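Local atomic coordinates of malonyl CoA-acyl carrier protein transacylase (Synechocystis sp. PCC 6803 substr. Kazusa, PDB entry 4RR5), a protein that catalyses the transfer of the malonyl group from malonyl-CoA to holo-acyl carrier protein, supplying malonyl-ACP for fatty acid biosynthesis. Residues 219-224 / 241-246; 125-130 / 179-184; 6-11 / 259-264; 11-16 / 52-57. One frame throughout, in Å; residues are numbered along the deposited sequence.

Contact 1. Residues 219-224 / 241-246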
loop_
_atom_site.group_PDB
_atom_site.type_symbol
_atom_site.label_atom_id
_atom_site.label_comp_id
_atom_site.label_asym_id
_atom_site.label_seq_id
_atom_site.Cartn_x
_atom_site.Cartn_y
_atom_site.Cartn_z
ATOM N N VAL A 219 5.500 -8.312 4.203
ATOM C CA VAL A 219 6.311 -9.518 4.019
ATOM C C VAL A 219 6.050 -10.580 5.089
ATOM O O VAL A 219 6.428 -11.735 4.912
ATOM C CB VAL A 219 7.827 -9.212 4.007
ATOM C CG1 VAL A 219 8.197 -8.401 2.770
ATOM C CG2 VAL A 219 8.271 -8.515 5.302
ATOM N N ASP A 220 5.409 -10.197 6.193
ATOM C CA ASP A 220 5.146 -11.142 7.280
ATOM C C ASP A 220 4.004 -10.641 8.162
ATOM O O ASP A 220 4.232 -10.004 9.200
ATOM C CB ASP A 220 6.428 -11.377 8.103
ATOM C CG ASP A 220 6.186 -12.211 9.366
ATOM O OD1 ASP A 220 5.195 -12.979 9.431
ATOM O OD2 ASP A 220 7.000 -12.094 10.299
ATOM N N PRO A 221 2.766 -10.939 7.751
ATOM C CA PRO A 221 1.549 -10.352 8.315
ATOM C C PRO A 221 1.131 -10.950 9.644
ATOM O O PRO A 221 -0.066 -11.024 9.928
ATOM C CB PRO A 221 0.494 -10.650 7.249
ATOM C CG PRO A 221 0.983 -11.862 6.578
ATOM C CD PRO A 221 2.481 -11.757 6.566
ATOM N N SER A 222 2.101 -11.381 10.436
ATOM C CA SER A 222 1.817 -11.769 11.798
ATOM C C SER A 222 1.889 -10.493 12.608
ATOM O O SER A 222 2.842 -9.721 12.472
ATOM C CB SER A 222 2.803 -12.827 12.313
ATOM O OG SER A 222 4.136 -12.339 12.307
ATOM N N PRO A 223 0.869 -10.253 13.434
ATOM C CA PRO A 223 0.781 -9.025 14.228
ATOM C C PRO A 223 2.018 -8.815 15.072
ATOM O O PRO A 223 2.441 -9.762 15.720
ATOM C CB PRO A 223 -0.442 -9.269 15.122
ATOM C CG PRO A 223 -1.244 -10.303 14.404
ATOM C CD PRO A 223 -0.258 -11.167 13.682
ATOM N N THR A 224 2.594 -7.618 15.047
ATOM C CA THR A 224 3.624 -7.254 16.017
ATOM C C THR A 224 3.649 -5.755 16.272
ATOM O O THR A 224 3.055 -4.988 15.535
ATOM C CB THR A 224 5.033 -7.677 15.590
ATOM O OG1 THR A 224 5.970 -7.181 16.559
ATOM C CG2 THR A 224 5.386 -7.098 14.245
ATOM N N SER A 241 7.296 -9.961 -1.494
ATOM C CA SER A 241 5.917 -10.047 -1.933
ATOM C C SER A 241 4.953 -9.460 -0.914
ATOM O O SER A 241 5.189 -9.515 0.290
ATOM C CB SER A 241 5.541 -11.500 -2.224
ATOM O OG SER A 241 4.262 -11.567 -2.841
ATOM N N VAL A 242 3.866 -8.893 -1.424
ATOM C CA VAL A 242 2.805 -8.369 -0.587
ATOM C C VAL A 242 1.777 -9.471 -0.304
ATOM O O VAL A 242 0.953 -9.846 -1.166
ATOM C CB VAL A 242 2.136 -7.152 -1.247
ATOM C CG1 VAL A 242 0.969 -6.676 -0.418
ATOM C CG2 VAL A 242 3.158 -6.036 -1.401
ATOM N N ARG A 243 1.854 -9.996 0.913
ATOM C CA ARG A 243 0.988 -11.074 1.360
ATOM C C ARG A 243 -0.318 -10.525 1.928
ATOM O O ARG A 243 -0.608 -10.680 3.119
ATOM C CB ARG A 243 1.737 -11.910 2.384
ATOM C CG ARG A 243 3.104 -12.295 1.841
ATOM C CD ARG A 243 4.006 -12.899 2.871
ATOM N NE ARG A 243 3.335 -13.997 3.549
ATOM C CZ ARG A 243 3.861 -14.682 4.552
ATOM N NH1 ARG A 243 5.074 -14.381 5.001
ATOM N NH2 ARG A 243 3.162 -15.659 5.101
ATOM N N TRP A 244 -1.106 -9.876 1.070
ATOM C CA TRP A 244 -2.297 -9.190 1.549
ATOM C C TRP A 244 -3.406 -10.177 1.865
ATOM O O TRP A 244 -4.120 -10.006 2.853
ATOM C CB TRP A 244 -2.797 -8.148 0.551
ATOM C CG TRP A 244 -3.807 -7.274 1.193
ATOM C CD1 TRP A 244 -5.162 -7.328 1.033
ATOM C CD2 TRP A 244 -3.556 -6.254 2.161
ATOM N NE1 TRP A 244 -5.770 -6.392 1.835
ATOM C CE2 TRP A 244 -4.807 -5.724 2.544
ATOM C CE3 TRP A 244 -2.396 -5.734 2.742
ATOM C CZ2 TRP A 244 -4.926 -4.683 3.467
ATOM C CZ3 TRP A 244 -2.518 -4.713 3.671
ATOM C CH2 TRP A 244 -3.775 -4.201 4.024
ATOM N N ARG A 245 -3.543 -11.215 1.046
ATOM C CA ARG A 245 -4.505 -12.280 1.337
ATOM C C ARG A 245 -4.353 -12.760 2.776
ATOM O O ARG A 245 -5.310 -12.748 3.548
ATOM C CB ARG A 245 -4.337 -13.453 0.362
ATOM C CG ARG A 245 -5.242 -14.657 0.668
ATOM C CD ARG A 245 -4.997 -15.863 -0.263
ATOM N NE ARG A 245 -3.611 -16.344 -0.282
ATOM C CZ ARG A 245 -3.060 -17.138 0.638
ATOM N NH1 ARG A 245 -3.758 -17.546 1.691
ATOM N NH2 ARG A 245 -1.795 -17.523 0.513
ATOM N N GLU A 246 -3.133 -13.150 3.133
ATOM C CA GLU A 246 -2.822 -13.624 4.480
ATOM C C GLU A 246 -3.017 -12.534 5.514
ATOM O O GLU A 246 -3.221 -12.812 6.697
ATOM C CB GLU A 246 -1.382 -14.140 4.559
ATOM C CG GLU A 246 -1.114 -15.435 3.799
ATOM C CD GLU A 246 0.369 -15.758 3.729
ATOM O OE1 GLU A 246 1.051 -15.242 2.826
ATOM O OE2 GLU A 246 0.867 -16.518 4.585
#
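The guanidinium of Arg243 has CD of Pro221 over the centre of one face, 3.8 Å from CZ of Arg243. Its edge meets the carboxylate of Glu246 in plane, side-on: NE reaches OE1 of Glu246 at 2.7 Å, and NH2 forms a salt bridge with OE2. At the remaining corner NH1 of Arg243 donates to O of Val219 (3.0 Å), a bent bond of 144° that arrives above the carbonyl plane. A bend at chi3 (52°) in the arginine chain turns the guanidinium back over Pro221. The ring of Pro221 also touches the base of the glutamate, CG to CB of Glu246 at 3.9 Å. An alanine in place of Arg243 would probably leave the Glu246 carboxylate without its charged mate, the Val219 carbonyl without this donor, and one side of Pro221 uncovered. Asp220, near but not touching NH1, pairs through OD2 with Arg229. Arg243 is the centre of an inverse gamma turn whose bond, Trp244 N to Val242 O, is weak. The contact joins the start of helix 244-254 to the 219-224 chain at the surface of the acyltransferase domain.

Contact 2. Residues 125-130 / 179-184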
loop_
_atom_site.group_PDB
_atom_site.type_symbol
_atom_site.label_atom_id
_atom_site.label_comp_id
_atom_site.label_asym_id
_atom_site.label_seq_id
_atom_site.Cartn_x
_atom_site.Cartn_y
_atom_site.Cartn_z
ATOM N N MET A 125 4.950 -5.286 -14.385
ATOM C CA MET A 125 4.061 -6.100 -13.560
ATOM C C MET A 125 2.680 -6.259 -14.199
ATOM O O MET A 125 2.190 -5.347 -14.867
ATOM C CB MET A 125 3.901 -5.483 -12.168
ATOM C CG MET A 125 5.190 -4.959 -11.553
ATOM S SD MET A 125 4.831 -4.038 -10.052
ATOM C CE MET A 125 4.473 -5.375 -8.915
ATOM N N ALA A 126 2.053 -7.414 -13.976
ATOM C CA ALA A 126 0.690 -7.668 -14.443
ATOM C C ALA A 126 -0.166 -8.293 -13.353
ATOM O O ALA A 126 0.336 -9.036 -12.509
ATOM C CB ALA A 126 0.695 -8.568 -15.673
ATOM N N ALA A 127 -1.462 -8.004 -13.377
ATOM C CA ALA A 127 -2.378 -8.611 -12.420
ATOM C C ALA A 127 -3.173 -9.725 -13.094
ATOM O O ALA A 127 -3.428 -9.683 -14.294
ATOM C CB ALA A 127 -3.308 -7.570 -11.828
ATOM N N LEU A 128 -3.554 -10.725 -12.313
ATOM C CA LEU A 128 -4.257 -11.874 -12.850
ATOM C C LEU A 128 -5.500 -12.097 -12.030
ATOM O O LEU A 128 -5.426 -12.251 -10.815
ATOM C CB LEU A 128 -3.368 -13.121 -12.836
ATOM C CG LEU A 128 -2.136 -13.077 -13.736
ATOM C CD1 LEU A 128 -1.134 -14.142 -13.351
ATOM C CD2 LEU A 128 -2.560 -13.272 -15.160
ATOM N N MET A 129 -6.653 -12.078 -12.681
ATOM C CA MET A 129 -7.887 -12.270 -11.946
ATOM C C MET A 129 -8.517 -13.562 -12.425
ATOM O O MET A 129 -8.658 -13.778 -13.626
ATOM C CB MET A 129 -8.846 -11.080 -12.122
ATOM C CG MET A 129 -10.279 -11.413 -11.679
ATOM S SD MET A 129 -11.455 -10.054 -11.433
ATOM C CE MET A 129 -12.809 -10.946 -10.649
ATOM N N LYS A 130 -8.858 -14.420 -11.469
ATOM C CA LYS A 130 -9.498 -15.698 -11.740
ATOM C C LYS A 130 -8.605 -16.608 -12.593
ATOM O O LYS A 130 -8.849 -16.796 -13.786
ATOM C CB LYS A 130 -10.854 -15.481 -12.423
ATOM C CG LYS A 130 -12.041 -16.005 -11.630
ATOM C CD LYS A 130 -12.498 -15.001 -10.593
ATOM C CE LYS A 130 -13.533 -15.609 -9.665
ATOM N NZ LYS A 130 -12.936 -16.652 -8.785
ATOM N N VAL A 179 -4.113 -8.202 -16.753
ATOM C CA VAL A 179 -3.900 -6.805 -17.111
ATOM C C VAL A 179 -2.577 -6.217 -16.622
ATOM O O VAL A 179 -2.318 -6.148 -15.419
ATOM C CB VAL A 179 -5.062 -5.935 -16.575
ATOM C CG1 VAL A 179 -5.291 -6.189 -15.074
ATOM C CG2 VAL A 179 -4.828 -4.455 -16.871
ATOM N N PRO A 180 -1.732 -5.783 -17.567
ATOM C CA PRO A 180 -0.533 -5.023 -17.193
ATOM C C PRO A 180 -0.881 -3.858 -16.262
ATOM O O PRO A 180 -1.812 -3.097 -16.537
ATOM C CB PRO A 180 0.010 -4.523 -18.540
ATOM C CG PRO A 180 -1.078 -4.809 -19.552
ATOM C CD PRO A 180 -1.837 -5.976 -19.021
ATOM N N LEU A 181 -0.164 -3.743 -15.152
ATOM C CA LEU A 181 -0.357 -2.619 -14.247
ATOM C C LEU A 181 0.233 -1.326 -14.837
ATOM O O LEU A 181 1.144 -1.370 -15.668
ATOM C CB LEU A 181 0.270 -2.920 -12.885
ATOM C CG LEU A 181 -0.392 -4.038 -12.074
ATOM C CD1 LEU A 181 0.196 -4.130 -10.670
ATOM C CD2 LEU A 181 -1.897 -3.829 -12.013
ATOM N N LYS A 182 -0.284 -0.173 -14.414
ATOM C CA LYS A 182 0.263 1.088 -14.904
ATOM C C LYS A 182 1.497 1.498 -14.113
ATOM O O LYS A 182 1.570 2.604 -13.567
ATOM C CB LYS A 182 -0.781 2.197 -14.859
ATOM C CG LYS A 182 -1.854 2.079 -15.921
ATOM C CD LYS A 182 -2.855 3.209 -15.783
ATOM C CE LYS A 182 -4.216 2.782 -16.277
ATOM N NZ LYS A 182 -5.258 3.800 -15.966
ATOM N N VAL A 183 2.461 0.586 -14.046
ATOM C CA VAL A 183 3.769 0.870 -13.478
ATOM C C VAL A 183 4.819 0.240 -14.385
ATOM O O VAL A 183 4.553 -0.746 -15.089
ATOM C CB VAL A 183 3.923 0.334 -12.044
ATOM C CG1 VAL A 183 2.809 0.877 -11.128
ATOM C CG2 VAL A 183 3.937 -1.189 -12.050
ATOM N N SER A 184 6.014 0.810 -14.367
ATOM C CA SER A 184 7.033 0.417 -15.322
ATOM C C SER A 184 8.273 -0.167 -14.646
ATOM O O SER A 184 9.353 -0.208 -15.232
ATOM C CB SER A 184 7.390 1.620 -16.202
ATOM O OG SER A 184 7.186 2.832 -15.491
#
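Met125 and Val183 meet obliquely, the thioether sulfur SD of Met125 lying 3.6 Å from the CG2 methyl of Val183. The CG of Met125 is anti to its carbonyl carbon (chi1 -42°). On the valine a chi1 of -56° sends CG1 anti to the carbonyl carbon and leaves CG2 between the backbone N and the carbonyl carbon, facing the sulfur. Leu181 spans Met125 and Ala127 with its two methyls: its CD1 is 4.2 Å from CB of Met125, while CD2 reaches CB of Ala127 at 4.0 Å. The CG1 methyl of Val179 meets that same alanine methyl, so Ala127 is touched by two branched side chains. Val158 of the neighbouring strand 156-161 also packs against Met125, Ala127 and Leu181. Pro180 and Ala126 point to the other face of the sheet, where helix 163-171 covers Ala126 through Val166 and Leu170.

The backbones fix this register. Ala127 and Val179 form an antiparallel hydrogen-bonded pair, with Ala127 N to Val179 O at 2.9 Å and nearly straight (175°), and a more bent return bond from Val179 N to Ala127 O. Ala126 and Pro180 are the non-hydrogen-bonded pair, their CA atoms 4.0 Å apart. Beyond the proline, Leu181 N donates to Met125 O at 2.9 Å, prolonging the pairing as the chain leaves the strand. The Met125 end lies near His188, an active-site residue by similarity. Strand 178-180 is an outermost strand of this mixed sheet, which belongs to the smaller, ferredoxin-like subdomain of FabD-type acyltransferases.

Contact 3. Residues 6-11 / 259-264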
loop_
_atom_site.group_PDB
_atom_site.type_symbol
_atom_site.label_atom_id
_atom_site.label_comp_id
_atom_site.label_asym_id
_atom_site.label_seq_id
_atom_site.Cartn_x
_atom_site.Cartn_y
_atom_site.Cartn_z
ATOM N N VAL A 6 -7.019 -0.313 7.260
ATOM C CA VAL A 6 -6.093 -0.744 6.220
ATOM C C VAL A 6 -5.920 0.351 5.170
ATOM O O VAL A 6 -6.886 1.011 4.784
ATOM C CB VAL A 6 -6.553 -2.069 5.553
ATOM C CG1 VAL A 6 -6.618 -3.163 6.581
ATOM C CG2 VAL A 6 -7.900 -1.908 4.869
ATOM N N PHE A 7 -4.681 0.533 4.719
ATOM C CA PHE A 7 -4.335 1.657 3.852
ATOM C C PHE A 7 -3.985 1.244 2.411
ATOM O O PHE A 7 -3.076 0.455 2.175
ATOM C CB PHE A 7 -3.195 2.448 4.499
ATOM C CG PHE A 7 -3.586 3.074 5.825
ATOM C CD1 PHE A 7 -3.556 2.324 7.008
ATOM C CD2 PHE A 7 -4.028 4.389 5.889
ATOM C CE1 PHE A 7 -3.946 2.887 8.241
ATOM C CE2 PHE A 7 -4.417 4.967 7.113
ATOM C CZ PHE A 7 -4.380 4.215 8.288
ATOM N N PRO A 8 -4.730 1.777 1.432
ATOM C CA PRO A 8 -4.490 1.370 0.047
ATOM C C PRO A 8 -3.207 1.957 -0.551
ATOM O O PRO A 8 -2.730 3.011 -0.134
ATOM C CB PRO A 8 -5.728 1.897 -0.682
ATOM C CG PRO A 8 -6.135 3.089 0.118
ATOM C CD PRO A 8 -5.860 2.718 1.547
ATOM N N GLY A 9 -2.639 1.271 -1.530
ATOM C CA GLY A 9 -1.434 1.770 -2.151
ATOM C C GLY A 9 -1.660 2.171 -3.595
ATOM O O GLY A 9 -2.757 2.585 -3.966
ATOM N N GLN A 10 -0.595 2.036 -4.386
ATOM C CA GLN A 10 -0.557 2.415 -5.790
ATOM C C GLN A 10 -1.701 1.778 -6.553
ATOM O O GLN A 10 -2.000 0.605 -6.342
ATOM C CB GLN A 10 0.774 1.992 -6.405
ATOM C CG GLN A 10 0.948 2.360 -7.867
ATOM C CD GLN A 10 1.468 3.766 -8.034
ATOM O OE1 GLN A 10 2.415 4.165 -7.354
ATOM N NE2 GLN A 10 0.854 4.530 -8.937
ATOM N N GLY A 11 -2.343 2.551 -7.429
ATOM C CA GLY A 11 -3.504 2.065 -8.145
ATOM C C GLY A 11 -4.826 2.506 -7.549
ATOM O O GLY A 11 -5.838 2.444 -8.220
ATOM N N TYR A 259 -13.461 -3.847 9.305
ATOM C CA TYR A 259 -12.366 -3.643 8.379
ATOM C C TYR A 259 -12.599 -2.338 7.629
ATOM O O TYR A 259 -13.518 -2.250 6.810
ATOM C CB TYR A 259 -12.318 -4.844 7.443
ATOM C CG TYR A 259 -11.285 -4.903 6.336
ATOM C CD1 TYR A 259 -10.063 -5.533 6.540
ATOM C CD2 TYR A 259 -11.578 -4.436 5.054
ATOM C CE1 TYR A 259 -9.141 -5.654 5.517
ATOM C CE2 TYR A 259 -10.652 -4.546 4.025
ATOM C CZ TYR A 259 -9.444 -5.163 4.267
ATOM O OH TYR A 259 -8.523 -5.295 3.270
ATOM N N TRP A 260 -11.793 -1.323 7.931
ATOM C CA TRP A 260 -11.995 0.006 7.355
ATOM C C TRP A 260 -10.872 0.375 6.415
ATOM O O TRP A 260 -9.722 0.482 6.835
ATOM C CB TRP A 260 -12.095 1.073 8.445
ATOM C CG TRP A 260 -13.277 0.946 9.346
ATOM C CD1 TRP A 260 -14.215 -0.048 9.352
ATOM C CD2 TRP A 260 -13.648 1.852 10.388
ATOM N NE1 TRP A 260 -15.143 0.179 10.338
ATOM C CE2 TRP A 260 -14.818 1.341 10.989
ATOM C CE3 TRP A 260 -13.105 3.045 10.872
ATOM C CZ2 TRP A 260 -15.456 1.985 12.047
ATOM C CZ3 TRP A 260 -13.740 3.688 11.915
ATOM C CH2 TRP A 260 -14.904 3.153 12.497
ATOM N N GLU A 261 -11.209 0.572 5.145
ATOM C CA GLU A 261 -10.242 1.035 4.180
ATOM C C GLU A 261 -10.143 2.538 4.312
ATOM O O GLU A 261 -11.081 3.251 3.984
ATOM C CB GLU A 261 -10.631 0.652 2.761
ATOM C CG GLU A 261 -9.480 0.756 1.783
ATOM C CD GLU A 261 -9.867 0.296 0.385
ATOM O OE1 GLU A 261 -10.984 -0.244 0.225
ATOM O OE2 GLU A 261 -9.053 0.479 -0.548
ATOM N N VAL A 262 -9.002 3.006 4.798
ATOM C CA VAL A 262 -8.781 4.416 5.051
ATOM C C VAL A 262 -7.950 4.993 3.912
ATOM O O VAL A 262 -6.725 4.951 3.937
ATOM C CB VAL A 262 -8.085 4.617 6.407
ATOM C CG1 VAL A 262 -7.863 6.077 6.697
ATOM C CG2 VAL A 262 -8.911 3.957 7.518
ATOM N N GLY A 263 -8.643 5.511 2.900
ATOM C CA GLY A 263 -8.007 6.033 1.703
ATOM C C GLY A 263 -8.984 6.005 0.545
ATOM O O GLY A 263 -10.112 5.548 0.695
ATOM N N PRO A 264 -8.552 6.470 -0.628
ATOM C CA PRO A 264 -9.434 6.529 -1.792
ATOM C C PRO A 264 -9.641 5.142 -2.384
ATOM O O PRO A 264 -8.906 4.216 -2.029
ATOM C CB PRO A 264 -8.670 7.438 -2.760
ATOM C CG PRO A 264 -7.268 7.188 -2.459
ATOM C CD PRO A 264 -7.173 6.851 -0.973
#
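Val6 and Glu261 face each other as a parallel bridge, their CA atoms 5.0 Å apart. Val6 N donates to Trp260 O at 2.8 Å, and Val262 N returns a bond to Val6 O at 2.9 Å; both are nearly straight (170° and 162°), the usual parallel pattern in which one residue bonds to the two neighbours of its partner. The Val6 side chain stands roughly perpendicular to that of Tyr259. Its CG2 lies over one ring face in a CH-pi contact, 4.0 Å from the centroid and displaced toward the rim, while CG1 is 3.7 Å from CE1 of Tyr259. With CG anti to the backbone N (chi1 179°), the tyrosine swings its ring back to the valine, and its OH bonds to Leu268 O and Trp244 NE1. An alanine at Tyr259 would probably leave the Val6 methyls facing a gap and deprive Leu268 O and Trp244 NE1 of their hydroxyl partner. Phe7 lies alongside Val262, CE2 to CG1 at 3.6 Å. Past the strands, Pro8 CG approaches Gly263 CA at 3.8 Å, the glycine's lack of a CB letting the proline ring come this close. Glu261 OE1 and OE2 take the N-H groups of Thr269 and Leu268, at the start of helix 267-273. The two strands are neighbours at the centre of the four-stranded parallel sheet in the alpha/beta core of the acyltransferase fold.

Contact 4. Residues 11-16 / 52-57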
loop_
_atom_site.group_PDB
_atom_site.type_symbol
_atom_site.label_atom_id
_atom_site.label_comp_id
_atom_site.label_asym_id
_atom_site.label_seq_id
_atom_site.Cartn_x
_atom_site.Cartn_y
_atom_site.Cartn_z
ATOM N N GLY A 11 -2.343 2.551 -7.429
ATOM C CA GLY A 11 -3.504 2.065 -8.145
ATOM C C GLY A 11 -4.826 2.506 -7.549
ATOM O O GLY A 11 -5.838 2.444 -8.220
ATOM N N SER A 12 -4.832 2.951 -6.296
ATOM C CA SER A 12 -6.067 3.442 -5.673
ATOM C C SER A 12 -6.264 4.950 -5.815
ATOM O O SER A 12 -7.302 5.492 -5.451
ATOM C CB SER A 12 -6.096 3.071 -4.199
ATOM O OG SER A 12 -6.337 1.689 -4.074
ATOM N N GLN A 13 -5.258 5.630 -6.336
ATOM C CA GLN A 13 -5.367 7.058 -6.509
ATOM C C GLN A 13 -6.411 7.380 -7.587
ATOM O O GLN A 13 -6.585 6.633 -8.551
ATOM C CB GLN A 13 -4.003 7.653 -6.868
ATOM C CG GLN A 13 -3.662 7.567 -8.356
ATOM C CD GLN A 13 -3.212 6.172 -8.789
ATOM O OE1 GLN A 13 -3.079 5.256 -7.972
ATOM N NE2 GLN A 13 -2.958 6.015 -10.077
ATOM N N ALA A 14 -7.117 8.486 -7.394
ATOM C CA ALA A 14 -8.007 9.032 -8.415
ATOM C C ALA A 14 -7.916 10.552 -8.358
ATOM O O ALA A 14 -7.503 11.115 -7.338
ATOM C CB ALA A 14 -9.454 8.558 -8.208
ATOM N N VAL A 15 -8.285 11.208 -9.454
ATOM C CA VAL A 15 -8.210 12.657 -9.539
ATOM C C VAL A 15 -9.230 13.259 -8.574
ATOM O O VAL A 15 -10.362 12.806 -8.500
ATOM C CB VAL A 15 -8.456 13.155 -10.996
ATOM C CG1 VAL A 15 -8.694 14.675 -11.042
ATOM C CG2 VAL A 15 -7.299 12.752 -11.910
ATOM N N GLY A 16 -8.810 14.250 -7.800
ATOM C CA GLY A 16 -9.702 14.892 -6.875
ATOM C C GLY A 16 -9.631 14.300 -5.489
ATOM O O GLY A 16 -10.216 14.844 -4.556
ATOM N N SER A 52 -0.412 11.694 -15.129
ATOM C CA SER A 52 0.571 12.342 -14.273
ATOM C C SER A 52 0.430 11.948 -12.783
ATOM O O SER A 52 1.431 11.789 -12.079
ATOM C CB SER A 52 0.453 13.860 -14.439
ATOM O OG SER A 52 1.213 14.557 -13.463
ATOM N N LEU A 53 -0.805 11.792 -12.307
ATOM C CA LEU A 53 -1.050 11.418 -10.912
ATOM C C LEU A 53 -0.623 9.976 -10.672
ATOM O O LEU A 53 -0.251 9.598 -9.560
ATOM C CB LEU A 53 -2.533 11.589 -10.537
ATOM C CG LEU A 53 -2.927 11.366 -9.069
ATOM C CD1 LEU A 53 -2.096 12.233 -8.117
ATOM C CD2 LEU A 53 -4.406 11.608 -8.848
ATOM N N ALA A 54 -0.674 9.176 -11.730
ATOM C CA ALA A 54 -0.395 7.756 -11.617
ATOM C C ALA A 54 1.113 7.473 -11.575
ATOM O O ALA A 54 1.532 6.387 -11.171
ATOM C CB ALA A 54 -1.057 6.999 -12.760
ATOM N N LEU A 55 1.921 8.447 -11.985
ATOM C CA LEU A 55 3.366 8.324 -11.851
ATOM C C LEU A 55 3.727 8.152 -10.375
ATOM O O LEU A 55 3.446 9.031 -9.549
ATOM C CB LEU A 55 4.080 9.542 -12.451
ATOM C CG LEU A 55 3.828 9.791 -13.946
ATOM C CD1 LEU A 55 4.715 10.904 -14.478
ATOM C CD2 LEU A 55 4.002 8.510 -14.761
ATOM N N THR A 56 4.362 7.022 -10.057
ATOM C CA THR A 56 4.546 6.586 -8.672
ATOM C C THR A 56 5.258 7.621 -7.780
ATOM O O THR A 56 5.037 7.630 -6.577
ATOM C CB THR A 56 5.309 5.237 -8.620
ATOM O OG1 THR A 56 4.965 4.537 -7.414
ATOM C CG2 THR A 56 6.825 5.425 -8.697
ATOM N N GLN A 57 6.066 8.509 -8.364
ATOM C CA GLN A 57 6.741 9.562 -7.594
ATOM C C GLN A 57 5.783 10.669 -7.158
ATOM O O GLN A 57 6.089 11.438 -6.252
ATOM C CB GLN A 57 7.908 10.171 -8.393
ATOM C CG GLN A 57 7.517 10.960 -9.651
ATOM C CD GLN A 57 7.401 10.104 -10.909
ATOM O OE1 GLN A 57 7.640 8.894 -10.884
ATOM N NE2 GLN A 57 7.048 10.742 -12.026
#
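Gln13 turns toward Leu53 through a chi1 of 84°, which puts CG between its own backbone N and carbonyl carbon, and a bend at chi2 (-77°) then folds the amide back. Leu53 answers with CG anti to its backbone N (chi1 -174°), reaching out from the helix. The two side chains run antiparallel alongside one another, CG of Gln13 being 3.9 Å from CG of Leu53. Beyond this the carboxamide end lies by Ala54, NE2 of Gln13 being 3.4 Å from its CB, a packing contact without a hydrogen bond. The other end of the amide is held within its own loop: OE1 of Gln13 accepts from Gly11 N at 2.9 Å, in the carbonyl plane, which would tend to hold the amide in this turn. The loop is the connection from strand 3-7 of the parallel sheet to helix 25-38, and here it rests on the last turn of helix 50-54; Leu55 stands at the N-cap position of helix 56-76. Farther along the loop, CD2 of Leu53 comes within 3.5 Å of Ala14 O and more loosely meets CG2 of Val15 at 4.4 Å. No hydrogen bond joins the two segments. Leu53 O is instead taken by Thr59 OG1 of helix 56-76.

Contact 3, nearest the chain centre, touches the others: contact 1 where Trp244 CZ2 packs against Val6 CB at 3.7 Å, contact 2 where Val183 CG1 packs on Gln10 CG at 4.0 Å, and contact 4, with which it shares Gly11, through a probable hydrogen bond of 2.6 Å between Gln10 OE1 and Thr56 OG1. Contacts 1 and 2 reach opposite outer strands of the mixed sheet, centres about 20 Å apart. Near His188, active site by similarity, are the side chains of Ser241 (about 6 Å) and Met125 (about 5 Å); from that of Ser88, likewise, those of Met125, Val219 and Pro8 lie about 8, 9 and 9 Å. An acetate near Met125, probably from the crystallisation liquor, may mark the pocket.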